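Local coordinates for calcium uptake protein 2, mitochondrial (Homo sapiens, PDB 6LB7), which binds calcium through an EF-hand and probably regulates calcium uptake into mitochondria as a partner of the calcium uniporter, at residues F17-H22 and Y27-D32; F35-E40 and F89-L94; W210-T215 and K296-D301; K243-F248 and G313-R318. All coordinates share one frame; numbering follows the deposited sequence.

Contact 1. Residues F17-H22 and Y27-D32; sequences FSSLEH and YMTPRD
The Tyr27 side chain lies beside that of Leu20, CB to CB 4.1 Å, and its ring carbon CE1 comes near the CB of His22. A water in the plane of the Tyr27 ring, at its edge, joins Tyr27 OH to His22 O. Leu20 and Tyr27 form an antiparallel hydrogen-bonded pair. Tyr27 N gives to Leu20 O at 3.0 Å, and Leu20 N gives to Tyr27 O in the carbonyl plane. Leu20 CD1 meets Thr29 CG2, the two side chains crossing at about a right angle. The polar centre is the buried Asp32 OD2, which accepts three bonds. Ser19 OG lies 2.7 Å from Asp32 OD2, on its syn lone pair. Ser19 N, 2.9 Å from Asp32 OD2, and Thr29 N, 3.0 Å from it, approach from opposite faces of the carboxylate. With chi1 at 67°, Ser19 OG stays close to its own N, and both reach the same oxygen. With an alanine at Asp32, these three donors would probably lose their shared acceptor. Asp32 N returns a bond to Thr29 OG1, 3.1 Å, and Thr29 OG1 is also hydrogen-bonded to Asp78. A beta hairpin thus runs into a helix begun by a Thr29-Asp32 capping box.

Contact 2. Residues F35-E40 and F89-L94; sequences FSVMFE and FLLTIL
Phe89 O is gripped by two donors, the hydroxyl Thr92 OG1 at 2.8 Å and the amide Ile93 N at 3.2 Å. Both reach it from the same face of the carbonyl plane. The Thr92 hydroxyl is thus turned back onto its own helix, and no hydrogen bond crosses to residues 35-40. The contact itself is a small apolar one, carried by three side chains. Val37 sends both methyls across. Its CG1 stands anti to the backbone N (chi1 165°) and meets Leu94 CD1 at 3.9 Å, tip to tip. Its CG2 lies 4.0 Å from Leu91 CD2, and here the two side chains slide past each other in opposite directions. Leu94 CD1 also touches Val37 CG2, so that one leucine methyl spans both branches of the valine. The nearest CA atoms, those of Val37 and Leu91, are 8.1 Å apart. The total area buried is only 99 Å². Leu91 also packs on an apolar side chain of another protein chain. Helix 30-38 thus touches helix 84-94 near its own C-terminal end. Helix 173-196 adjoins both partners, meeting Met38 through Met190 and Leu94 through Ile187.

Contact 3. Residues W210-T215 and K296-D301; sequences WLLFFT and KIFDLD
Leu211 CD2 presses on the edge of the Phe298 ring, 3.8 Å from CE1 and near the ring plane. This is the tight part of the contact. The two side chains come from opposite directions. Leu211 has CG anti to its amide N (chi1 -178°), which carries the methyl out toward the ring. One face of that ring is already taken, since Ile297 CG2 sits 3.5 Å above its plane, toward the rim. The rest of the contact is looser. Ile297 CD1 is 4.4 Å from Leu211 CD2, and Leu212 CD2 is as far from Phe298 CZ. All four of these residues are buried, and no hydrogen bond passes between the segments. The solvent side lies beyond Phe298, where the chain leaves the core. Asp301 is exposed there, and its N makes a weak bond to Asp299 OD1, 3.4 Å, an oxygen that also accepts from Gly302 N. The sequence from Asp299 onward resembles an EF-hand loop, and helices 288-298 and 308-320 flank it. The calcium seen in this structure belongs to a different loop, the one holding Asp109. On the other segment a type I turn, Leu212 to Thr215, follows the end of helix 204-211. Helix 220-230 borders the contact through Tyr223, which meets both Leu212 and the Phe298 ring. Helix 308-320 adds Val314 against Phe298, and helix 239-249 brings Phe245 to Leu211.

Contact 4. Residues K243-F248 and G313-R318; sequences KSFCHF and GVLKNR
The rings of Phe245 and Phe248 are set against each other one helical turn apart, and Leu315 touches both. Phe248 CD2 stands 3.9 Å above one face of the Phe245 ring, toward its rim. The Phe248 ring has Phe245 O at its edge, in plane. Beyond the segments, Phe207 meets the Phe245 ring edge-to-face, and Phe255 does the same with the Phe248 ring. Both phenylalanines hold CG anti to the backbone N (chi1 -171° and 152°), and their rings extend from helix 239-249 toward helix 308-320. Leu315 of helix 308-320, the helix after the EF-hand-like loop, divides its two methyls between them. CD2 lies 3.8 Å from Phe245 CZ and 4.0 Å from Phe245 CE2. CD1 lies 3.8 Å from Phe248 CE2, with the leucine and that phenylalanine at about a right angle. Leu315 also touches Leu211. An alanine at Leu315 would remove both methyls and is likely to leave a gap between the two rings and helix 308-320. Charged groups stay aside, with Arg318 bound to Glu191 and Lys243 to Glu189. No hydrogen bond joins the segments, and this apolar helix-helix packing rests on the fit of buried carbon against carbon.

Contacts 1 and 2 share helix 30-38. They touch where Phe17 and Met28 meet Ser36. Contacts 3 and 4 are likewise joined, since Trp210 O probably accepts from Arg318 NH1, and helices 288-298 and 308-320 follow each other in the chain. Contact 2 meets contact 3 through Phe213 and Phe214, packed against Met38 O. The chemistry differs. Contacts 1 and 3 both lie well out from the centre of the chain. Contact 1 is local and largely polar. Contacts 2, 3 and 4 bring distant helices together with apolar side chains. Contacts 1, 3 and 4 are buried. Contact 2 lies nearest the chain centre, yet is partly open and has another protein chain beside it.

Contact 1. Residues F17-H22 and Y27-D32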
# COMPACT_ATOMS: atom_id res chain seq x y z
N PHE B 17 -28.71 -10.70 -5.41
CA PHE B 17 -29.40 -9.42 -5.23
C PHE B 17 -29.96 -8.85 -6.53
O PHE B 17 -30.83 -7.97 -6.48
CB PHE B 17 -28.46 -8.38 -4.61
CG PHE B 17 -28.41 -8.44 -3.12
CD1 PHE B 17 -29.28 -7.67 -2.36
CD2 PHE B 17 -27.50 -9.27 -2.47
CE1 PHE B 17 -29.24 -7.73 -0.97
CE2 PHE B 17 -27.45 -9.33 -1.10
CZ PHE B 17 -28.33 -8.56 -0.35
N SER B 18 -29.48 -9.30 -7.68
CA SER B 18 -29.99 -8.79 -8.95
C SER B 18 -31.48 -9.11 -9.12
O SER B 18 -31.91 -10.25 -8.93
CB SER B 18 -29.20 -9.39 -10.12
OG SER B 18 -27.84 -9.00 -10.04
N SER B 19 -32.26 -8.10 -9.49
CA SER B 19 -33.68 -8.29 -9.76
C SER B 19 -34.00 -8.28 -11.24
O SER B 19 -35.18 -8.38 -11.61
CB SER B 19 -34.50 -7.22 -9.03
OG SER B 19 -34.27 -5.92 -9.56
N LEU B 20 -32.99 -8.20 -12.11
CA LEU B 20 -33.20 -8.05 -13.55
C LEU B 20 -32.33 -9.05 -14.31
O LEU B 20 -31.26 -9.46 -13.85
CB LEU B 20 -32.87 -6.62 -14.01
CG LEU B 20 -33.74 -5.50 -13.43
CD1 LEU B 20 -33.35 -4.17 -14.06
CD2 LEU B 20 -35.21 -5.79 -13.68
N GLU B 21 -32.82 -9.45 -15.48
CA GLU B 21 -32.11 -10.37 -16.37
C GLU B 21 -32.32 -9.94 -17.81
O GLU B 21 -33.40 -9.47 -18.17
CB GLU B 21 -32.59 -11.82 -16.16
CG GLU B 21 -31.82 -12.89 -16.94
CD GLU B 21 -32.38 -13.14 -18.34
OE1 GLU B 21 -33.58 -12.86 -18.55
OE2 GLU B 21 -31.63 -13.62 -19.21
N HIS B 22 -31.29 -10.10 -18.63
CA HIS B 22 -31.40 -9.84 -20.06
C HIS B 22 -30.34 -10.65 -20.78
O HIS B 22 -29.15 -10.51 -20.49
CB HIS B 22 -31.24 -8.35 -20.35
CG HIS B 22 -31.26 -8.01 -21.81
ND1 HIS B 22 -32.41 -8.00 -22.56
CD2 HIS B 22 -30.26 -7.64 -22.65
CE1 HIS B 22 -32.13 -7.65 -23.80
NE2 HIS B 22 -30.83 -7.42 -23.88
N TYR B 27 -28.61 -8.08 -13.83
CA TYR B 27 -28.41 -6.66 -13.56
C TYR B 27 -29.07 -6.30 -12.23
O TYR B 27 -30.11 -6.85 -11.86
CB TYR B 27 -28.95 -5.78 -14.69
CG TYR B 27 -28.27 -6.03 -16.02
CD1 TYR B 27 -28.78 -6.95 -16.93
CD2 TYR B 27 -27.08 -5.39 -16.34
CE1 TYR B 27 -28.14 -7.19 -18.14
CE2 TYR B 27 -26.45 -5.60 -17.55
CZ TYR B 27 -26.98 -6.51 -18.45
OH TYR B 27 -26.33 -6.73 -19.63
N MET B 28 -28.44 -5.37 -11.52
CA MET B 28 -29.04 -4.71 -10.37
C MET B 28 -29.72 -3.42 -10.78
O MET B 28 -29.25 -2.71 -11.67
CB MET B 28 -27.96 -4.38 -9.34
CG MET B 28 -27.37 -5.55 -8.62
SD MET B 28 -26.02 -4.91 -7.60
CE MET B 28 -25.91 -6.22 -6.39
N THR B 29 -30.84 -3.11 -10.12
CA THR B 29 -31.27 -1.72 -10.06
C THR B 29 -30.47 -0.98 -9.00
O THR B 29 -29.82 -1.61 -8.16
CB THR B 29 -32.75 -1.62 -9.71
OG1 THR B 29 -32.97 -2.17 -8.40
CG2 THR B 29 -33.63 -2.35 -10.77
N PRO B 30 -30.50 0.35 -9.00
CA PRO B 30 -29.85 1.09 -7.90
C PRO B 30 -30.37 0.68 -6.52
O PRO B 30 -29.59 0.60 -5.57
CB PRO B 30 -30.18 2.56 -8.22
CG PRO B 30 -30.27 2.56 -9.75
CD PRO B 30 -30.92 1.24 -10.10
N ARG B 31 -31.66 0.37 -6.42
CA ARG B 31 -32.21 -0.16 -5.18
C ARG B 31 -31.53 -1.47 -4.79
O ARG B 31 -31.10 -1.63 -3.63
CB ARG B 31 -33.73 -0.37 -5.33
CG ARG B 31 -34.45 -0.90 -4.07
CD ARG B 31 -35.96 -0.91 -4.31
NE ARG B 31 -36.74 -1.22 -3.12
CZ ARG B 31 -36.92 -2.45 -2.66
NH1 ARG B 31 -36.38 -3.48 -3.31
NH2 ARG B 31 -37.64 -2.67 -1.56
N ASP B 32 -31.42 -2.41 -5.74
CA ASP B 32 -30.69 -3.66 -5.50
C ASP B 32 -29.29 -3.39 -4.97
O ASP B 32 -28.82 -4.06 -4.04
CB ASP B 32 -30.55 -4.47 -6.79
CG ASP B 32 -31.86 -5.03 -7.30
OD1 ASP B 32 -32.84 -5.13 -6.54
OD2 ASP B 32 -31.88 -5.40 -8.50
O HOH W 1 -27.42 -8.41 -21.33

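Contact 2. Residues F35-E40 and F89-L94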
# COMPACT_ATOMS: atom_id res chain seq x y z
N PHE B 35 -29.12 -2.17 -1.36
CA PHE B 35 -29.40 -3.26 -0.42
C PHE B 35 -28.22 -4.22 -0.30
O PHE B 35 -27.88 -4.67 0.80
CB PHE B 35 -30.66 -4.01 -0.84
CG PHE B 35 -31.93 -3.25 -0.61
CD1 PHE B 35 -31.92 -2.01 0.00
CD2 PHE B 35 -33.15 -3.80 -0.96
CE1 PHE B 35 -33.09 -1.31 0.23
CE2 PHE B 35 -34.32 -3.11 -0.74
CZ PHE B 35 -34.29 -1.86 -0.14
N SER B 36 -27.58 -4.56 -1.42
CA SER B 36 -26.44 -5.46 -1.36
C SER B 36 -25.28 -4.86 -0.57
O SER B 36 -24.44 -5.60 -0.04
CB SER B 36 -25.99 -5.83 -2.78
OG SER B 36 -25.14 -4.84 -3.33
N VAL B 37 -25.22 -3.54 -0.46
CA VAL B 37 -24.15 -2.92 0.30
C VAL B 37 -24.48 -2.91 1.80
O VAL B 37 -23.60 -3.09 2.65
CB VAL B 37 -23.89 -1.50 -0.25
CG1 VAL B 37 -23.07 -0.68 0.71
CG2 VAL B 37 -23.22 -1.59 -1.63
N MET B 38 -25.74 -2.70 2.14
CA MET B 38 -26.11 -2.57 3.54
C MET B 38 -26.33 -3.92 4.20
O MET B 38 -26.03 -4.07 5.39
CB MET B 38 -27.37 -1.71 3.67
CG MET B 38 -27.13 -0.24 3.30
SD MET B 38 -28.44 0.77 3.99
CE MET B 38 -29.86 0.11 3.11
N PHE B 39 -26.86 -4.90 3.46
CA PHE B 39 -27.34 -6.15 4.03
C PHE B 39 -26.56 -7.34 3.48
O PHE B 39 -26.09 -7.32 2.35
CB PHE B 39 -28.84 -6.36 3.73
CG PHE B 39 -29.70 -5.18 4.11
CD1 PHE B 39 -29.85 -4.82 5.44
CD2 PHE B 39 -30.36 -4.45 3.14
CE1 PHE B 39 -30.64 -3.73 5.78
CE2 PHE B 39 -31.14 -3.36 3.49
CZ PHE B 39 -31.28 -3.00 4.80
N GLU B 40 -26.53 -8.41 4.26
CA GLU B 40 -25.90 -9.65 3.76
C GLU B 40 -26.97 -10.38 2.98
O GLU B 40 -26.65 -10.87 1.94
CB GLU B 40 -25.39 -10.52 4.89
CG GLU B 40 -24.46 -9.78 5.79
CD GLU B 40 -23.69 -10.73 6.66
OE1 GLU B 40 -22.90 -11.48 6.10
OE2 GLU B 40 -23.89 -10.70 7.89
N PHE B 89 -16.93 -2.13 -9.64
CA PHE B 89 -16.30 -0.81 -9.64
C PHE B 89 -16.81 0.05 -8.49
O PHE B 89 -16.02 0.68 -7.77
CB PHE B 89 -16.55 -0.12 -10.99
CG PHE B 89 -16.03 1.27 -11.03
CD1 PHE B 89 -16.90 2.35 -11.04
CD2 PHE B 89 -14.67 1.51 -11.02
CE1 PHE B 89 -16.41 3.64 -11.07
CE2 PHE B 89 -14.17 2.79 -11.03
CZ PHE B 89 -15.04 3.85 -11.06
N LEU B 90 -18.13 0.10 -8.31
CA LEU B 90 -18.72 0.88 -7.22
C LEU B 90 -18.26 0.35 -5.86
O LEU B 90 -18.00 1.13 -4.94
CB LEU B 90 -20.24 0.85 -7.32
CG LEU B 90 -20.85 1.50 -8.56
CD1 LEU B 90 -22.29 1.10 -8.71
CD2 LEU B 90 -20.74 3.05 -8.52
N LEU B 91 -18.12 -0.97 -5.73
CA LEU B 91 -17.69 -1.51 -4.45
C LEU B 91 -16.26 -1.08 -4.13
O LEU B 91 -15.95 -0.75 -2.99
CB LEU B 91 -17.81 -3.04 -4.43
CG LEU B 91 -19.15 -3.75 -4.29
CD1 LEU B 91 -18.87 -5.26 -4.17
CD2 LEU B 91 -19.94 -3.27 -3.08
N THR B 92 -15.37 -1.08 -5.13
CA THR B 92 -14.00 -0.65 -4.83
C THR B 92 -13.97 0.80 -4.39
O THR B 92 -13.18 1.17 -3.51
CB THR B 92 -13.06 -0.86 -6.02
OG1 THR B 92 -13.41 0.00 -7.11
CG2 THR B 92 -13.10 -2.29 -6.51
N ILE B 93 -14.85 1.63 -4.95
CA ILE B 93 -14.83 3.05 -4.63
C ILE B 93 -15.21 3.27 -3.17
O ILE B 93 -14.60 4.09 -2.48
CB ILE B 93 -15.77 3.82 -5.58
CG1 ILE B 93 -15.26 3.74 -7.02
CG2 ILE B 93 -15.95 5.28 -5.11
CD1 ILE B 93 -13.77 4.16 -7.23
N LEU B 94 -16.19 2.50 -2.66
CA LEU B 94 -16.65 2.66 -1.28
C LEU B 94 -15.54 2.46 -0.26
O LEU B 94 -15.64 2.98 0.86
CB LEU B 94 -17.79 1.67 -0.99
CG LEU B 94 -19.13 1.96 -1.65
CD1 LEU B 94 -20.13 0.86 -1.29
CD2 LEU B 94 -19.65 3.30 -1.20

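Contact 3. Residues W210-T215 and K296-D301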
# COMPACT_ATOMS: atom_id res chain seq x y z
N TRP B 210 -24.60 -0.91 14.10
CA TRP B 210 -23.98 -0.72 12.79
C TRP B 210 -22.57 -1.31 12.77
O TRP B 210 -22.20 -2.05 11.85
CB TRP B 210 -23.94 0.78 12.45
CG TRP B 210 -23.11 1.07 11.24
CD1 TRP B 210 -23.52 1.00 9.92
CD2 TRP B 210 -21.74 1.49 11.21
NE1 TRP B 210 -22.48 1.35 9.10
CE2 TRP B 210 -21.38 1.66 9.86
CE3 TRP B 210 -20.78 1.74 12.20
CZ2 TRP B 210 -20.09 2.04 9.47
CZ3 TRP B 210 -19.49 2.12 11.81
CH2 TRP B 210 -19.16 2.27 10.45
N LEU B 211 -21.77 -1.01 13.80
CA LEU B 211 -20.35 -1.37 13.76
C LEU B 211 -20.17 -2.89 13.74
O LEU B 211 -19.26 -3.40 13.09
CB LEU B 211 -19.63 -0.75 14.96
CG LEU B 211 -18.12 -0.95 15.14
CD1 LEU B 211 -17.38 -0.29 14.03
CD2 LEU B 211 -17.67 -0.37 16.48
N LEU B 212 -21.03 -3.61 14.45
CA LEU B 212 -20.94 -5.05 14.63
C LEU B 212 -21.81 -5.82 13.64
O LEU B 212 -21.92 -7.04 13.74
CB LEU B 212 -21.35 -5.43 16.07
CG LEU B 212 -20.42 -4.92 17.17
CD1 LEU B 212 -21.04 -5.10 18.55
CD2 LEU B 212 -19.10 -5.67 17.08
N PHE B 213 -22.43 -5.13 12.69
CA PHE B 213 -23.43 -5.76 11.84
C PHE B 213 -22.85 -6.91 11.01
O PHE B 213 -23.55 -7.88 10.74
CB PHE B 213 -24.06 -4.72 10.94
CG PHE B 213 -25.30 -5.19 10.23
CD1 PHE B 213 -26.45 -5.45 10.94
CD2 PHE B 213 -25.30 -5.37 8.86
CE1 PHE B 213 -27.59 -5.89 10.29
CE2 PHE B 213 -26.45 -5.80 8.21
CZ PHE B 213 -27.58 -6.06 8.91
N PHE B 214 -21.59 -6.81 10.58
CA PHE B 214 -20.96 -7.85 9.78
C PHE B 214 -20.01 -8.72 10.60
O PHE B 214 -19.15 -9.41 10.03
CB PHE B 214 -20.23 -7.23 8.59
CG PHE B 214 -21.17 -6.62 7.58
CD1 PHE B 214 -21.97 -7.42 6.78
CD2 PHE B 214 -21.27 -5.25 7.45
CE1 PHE B 214 -22.85 -6.86 5.86
CE2 PHE B 214 -22.13 -4.67 6.54
CZ PHE B 214 -22.93 -5.48 5.74
N THR B 215 -20.15 -8.71 11.92
CA THR B 215 -19.23 -9.41 12.83
C THR B 215 -19.93 -10.64 13.39
O THR B 215 -20.87 -10.51 14.17
CB THR B 215 -18.79 -8.48 13.96
OG1 THR B 215 -17.98 -7.43 13.42
CG2 THR B 215 -18.00 -9.27 14.99
N LYS B 296 -15.70 1.45 25.32
CA LYS B 296 -16.58 0.59 26.11
C LYS B 296 -16.73 -0.78 25.47
O LYS B 296 -16.82 -1.79 26.18
CB LYS B 296 -17.95 1.24 26.31
CG LYS B 296 -17.95 2.54 27.11
CD LYS B 296 -17.91 2.30 28.60
CE LYS B 296 -18.24 3.58 29.37
NZ LYS B 296 -19.60 4.09 29.01
N ILE B 297 -16.78 -0.85 24.14
CA ILE B 297 -16.98 -2.14 23.48
C ILE B 297 -15.70 -2.98 23.48
O ILE B 297 -15.73 -4.20 23.68
CB ILE B 297 -17.49 -1.95 22.04
CG1 ILE B 297 -18.85 -1.23 22.01
CG2 ILE B 297 -17.59 -3.31 21.33
CD1 ILE B 297 -19.28 -0.85 20.57
N PHE B 298 -14.55 -2.35 23.21
CA PHE B 298 -13.32 -3.08 22.95
C PHE B 298 -12.26 -2.90 24.04
O PHE B 298 -11.12 -3.30 23.84
CB PHE B 298 -12.75 -2.69 21.58
CG PHE B 298 -13.67 -3.03 20.41
CD1 PHE B 298 -14.49 -2.05 19.86
CD2 PHE B 298 -13.70 -4.31 19.88
CE1 PHE B 298 -15.33 -2.34 18.79
CE2 PHE B 298 -14.54 -4.61 18.80
CZ PHE B 298 -15.35 -3.62 18.26
N ASP B 299 -12.60 -2.31 25.19
CA ASP B 299 -11.71 -2.44 26.35
C ASP B 299 -12.10 -3.75 27.02
O ASP B 299 -13.05 -3.81 27.81
CB ASP B 299 -11.80 -1.25 27.30
CG ASP B 299 -11.03 -1.48 28.61
OD1 ASP B 299 -10.25 -2.45 28.71
OD2 ASP B 299 -11.19 -0.67 29.55
N LEU B 300 -11.38 -4.81 26.67
CA LEU B 300 -11.73 -6.17 27.05
C LEU B 300 -11.05 -6.63 28.33
O LEU B 300 -11.41 -7.70 28.84
CB LEU B 300 -11.38 -7.14 25.91
CG LEU B 300 -12.07 -6.90 24.56
CD1 LEU B 300 -11.81 -8.05 23.62
CD2 LEU B 300 -13.57 -6.66 24.71
N ASP B 301 -10.09 -5.86 28.87
CA ASP B 301 -9.37 -6.25 30.07
C ASP B 301 -9.76 -5.44 31.30
O ASP B 301 -9.41 -5.84 32.41
CB ASP B 301 -7.85 -6.11 29.85
CG ASP B 301 -7.33 -7.05 28.80
OD1 ASP B 301 -7.97 -8.11 28.59
OD2 ASP B 301 -6.29 -6.75 28.17

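Contact 4. Residues K243-F248 and G313-R318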
# COMPACT_ATOMS: atom_id res chain seq x y z
N LYS B 243 -20.48 10.28 9.94
CA LYS B 243 -19.73 10.39 8.69
C LYS B 243 -18.23 10.45 8.95
O LYS B 243 -17.45 9.85 8.20
CB LYS B 243 -20.17 11.64 7.90
CG LYS B 243 -21.54 11.53 7.26
CD LYS B 243 -21.96 12.85 6.58
CE LYS B 243 -23.26 12.65 5.83
NZ LYS B 243 -23.74 13.85 5.11
N SER B 244 -17.81 11.15 10.00
CA SER B 244 -16.37 11.23 10.31
C SER B 244 -15.80 9.87 10.64
O SER B 244 -14.68 9.55 10.21
CB SER B 244 -16.11 12.19 11.48
OG SER B 244 -16.59 13.47 11.14
N PHE B 245 -16.53 9.06 11.41
CA PHE B 245 -16.05 7.71 11.68
C PHE B 245 -15.97 6.90 10.41
O PHE B 245 -15.01 6.15 10.21
CB PHE B 245 -16.94 6.98 12.68
CG PHE B 245 -16.35 5.67 13.12
CD1 PHE B 245 -15.43 5.64 14.17
CD2 PHE B 245 -16.68 4.48 12.46
CE1 PHE B 245 -14.87 4.44 14.57
CE2 PHE B 245 -16.12 3.27 12.86
CZ PHE B 245 -15.20 3.25 13.92
N CYS B 246 -16.99 7.00 9.54
CA CYS B 246 -16.94 6.23 8.30
C CYS B 246 -15.75 6.63 7.45
O CYS B 246 -15.13 5.77 6.81
CB CYS B 246 -18.26 6.36 7.52
SG CYS B 246 -19.68 5.62 8.36
N HIS B 247 -15.44 7.92 7.38
CA HIS B 247 -14.25 8.34 6.65
C HIS B 247 -12.98 7.75 7.27
O HIS B 247 -12.05 7.36 6.54
CB HIS B 247 -14.15 9.87 6.63
CG HIS B 247 -15.18 10.52 5.76
ND1 HIS B 247 -15.79 11.71 6.08
CD2 HIS B 247 -15.70 10.14 4.57
CE1 HIS B 247 -16.65 12.04 5.13
NE2 HIS B 247 -16.61 11.10 4.20
N PHE B 248 -12.92 7.68 8.60
CA PHE B 248 -11.78 7.07 9.27
C PHE B 248 -11.62 5.59 8.90
O PHE B 248 -10.49 5.09 8.81
CB PHE B 248 -11.91 7.25 10.80
CG PHE B 248 -11.23 6.16 11.61
CD1 PHE B 248 -9.88 6.25 11.90
CD2 PHE B 248 -11.95 5.08 12.10
CE1 PHE B 248 -9.24 5.25 12.65
CE2 PHE B 248 -11.33 4.09 12.86
CZ PHE B 248 -9.96 4.18 13.13
N GLY B 313 -10.16 -5.97 13.69
CA GLY B 313 -10.88 -7.06 13.06
C GLY B 313 -12.31 -6.70 12.72
O GLY B 313 -12.78 -6.99 11.61
N VAL B 314 -13.03 -6.08 13.66
CA VAL B 314 -14.41 -5.68 13.40
C VAL B 314 -14.47 -4.62 12.30
O VAL B 314 -15.36 -4.64 11.44
CB VAL B 314 -15.07 -5.19 14.70
CG1 VAL B 314 -16.43 -4.51 14.43
CG2 VAL B 314 -15.25 -6.36 15.69
N LEU B 315 -13.52 -3.67 12.32
CA LEU B 315 -13.44 -2.67 11.26
C LEU B 315 -13.25 -3.32 9.91
O LEU B 315 -13.86 -2.91 8.91
CB LEU B 315 -12.29 -1.70 11.54
CG LEU B 315 -12.50 -0.71 12.68
CD1 LEU B 315 -11.36 0.29 12.72
CD2 LEU B 315 -13.83 -0.00 12.51
N LYS B 316 -12.40 -4.35 9.85
CA LYS B 316 -12.22 -5.08 8.61
C LYS B 316 -13.48 -5.86 8.23
O LYS B 316 -13.79 -5.97 7.05
CB LYS B 316 -10.99 -5.99 8.70
CG LYS B 316 -9.67 -5.22 8.57
CD LYS B 316 -8.45 -6.15 8.61
CE LYS B 316 -7.79 -6.16 9.98
NZ LYS B 316 -7.43 -7.53 10.48
N ASN B 317 -14.22 -6.40 9.21
CA ASN B 317 -15.55 -6.93 8.88
C ASN B 317 -16.40 -5.85 8.19
O ASN B 317 -17.06 -6.13 7.18
CB ASN B 317 -16.29 -7.43 10.14
CG ASN B 317 -15.56 -8.57 10.88
OD1 ASN B 317 -15.70 -8.68 12.10
ND2 ASN B 317 -14.84 -9.41 10.15
N ARG B 318 -16.44 -4.63 8.75
CA ARG B 318 -17.25 -3.56 8.16
C ARG B 318 -16.85 -3.31 6.72
O ARG B 318 -17.69 -3.35 5.81
CB ARG B 318 -17.11 -2.26 8.95
CG ARG B 318 -17.97 -2.06 10.21
CD ARG B 318 -19.49 -2.00 9.99
NE ARG B 318 -19.94 -1.55 8.69
CZ ARG B 318 -21.21 -1.57 8.28
NH1 ARG B 318 -22.19 -2.02 9.07
NH2 ARG B 318 -21.51 -1.14 7.05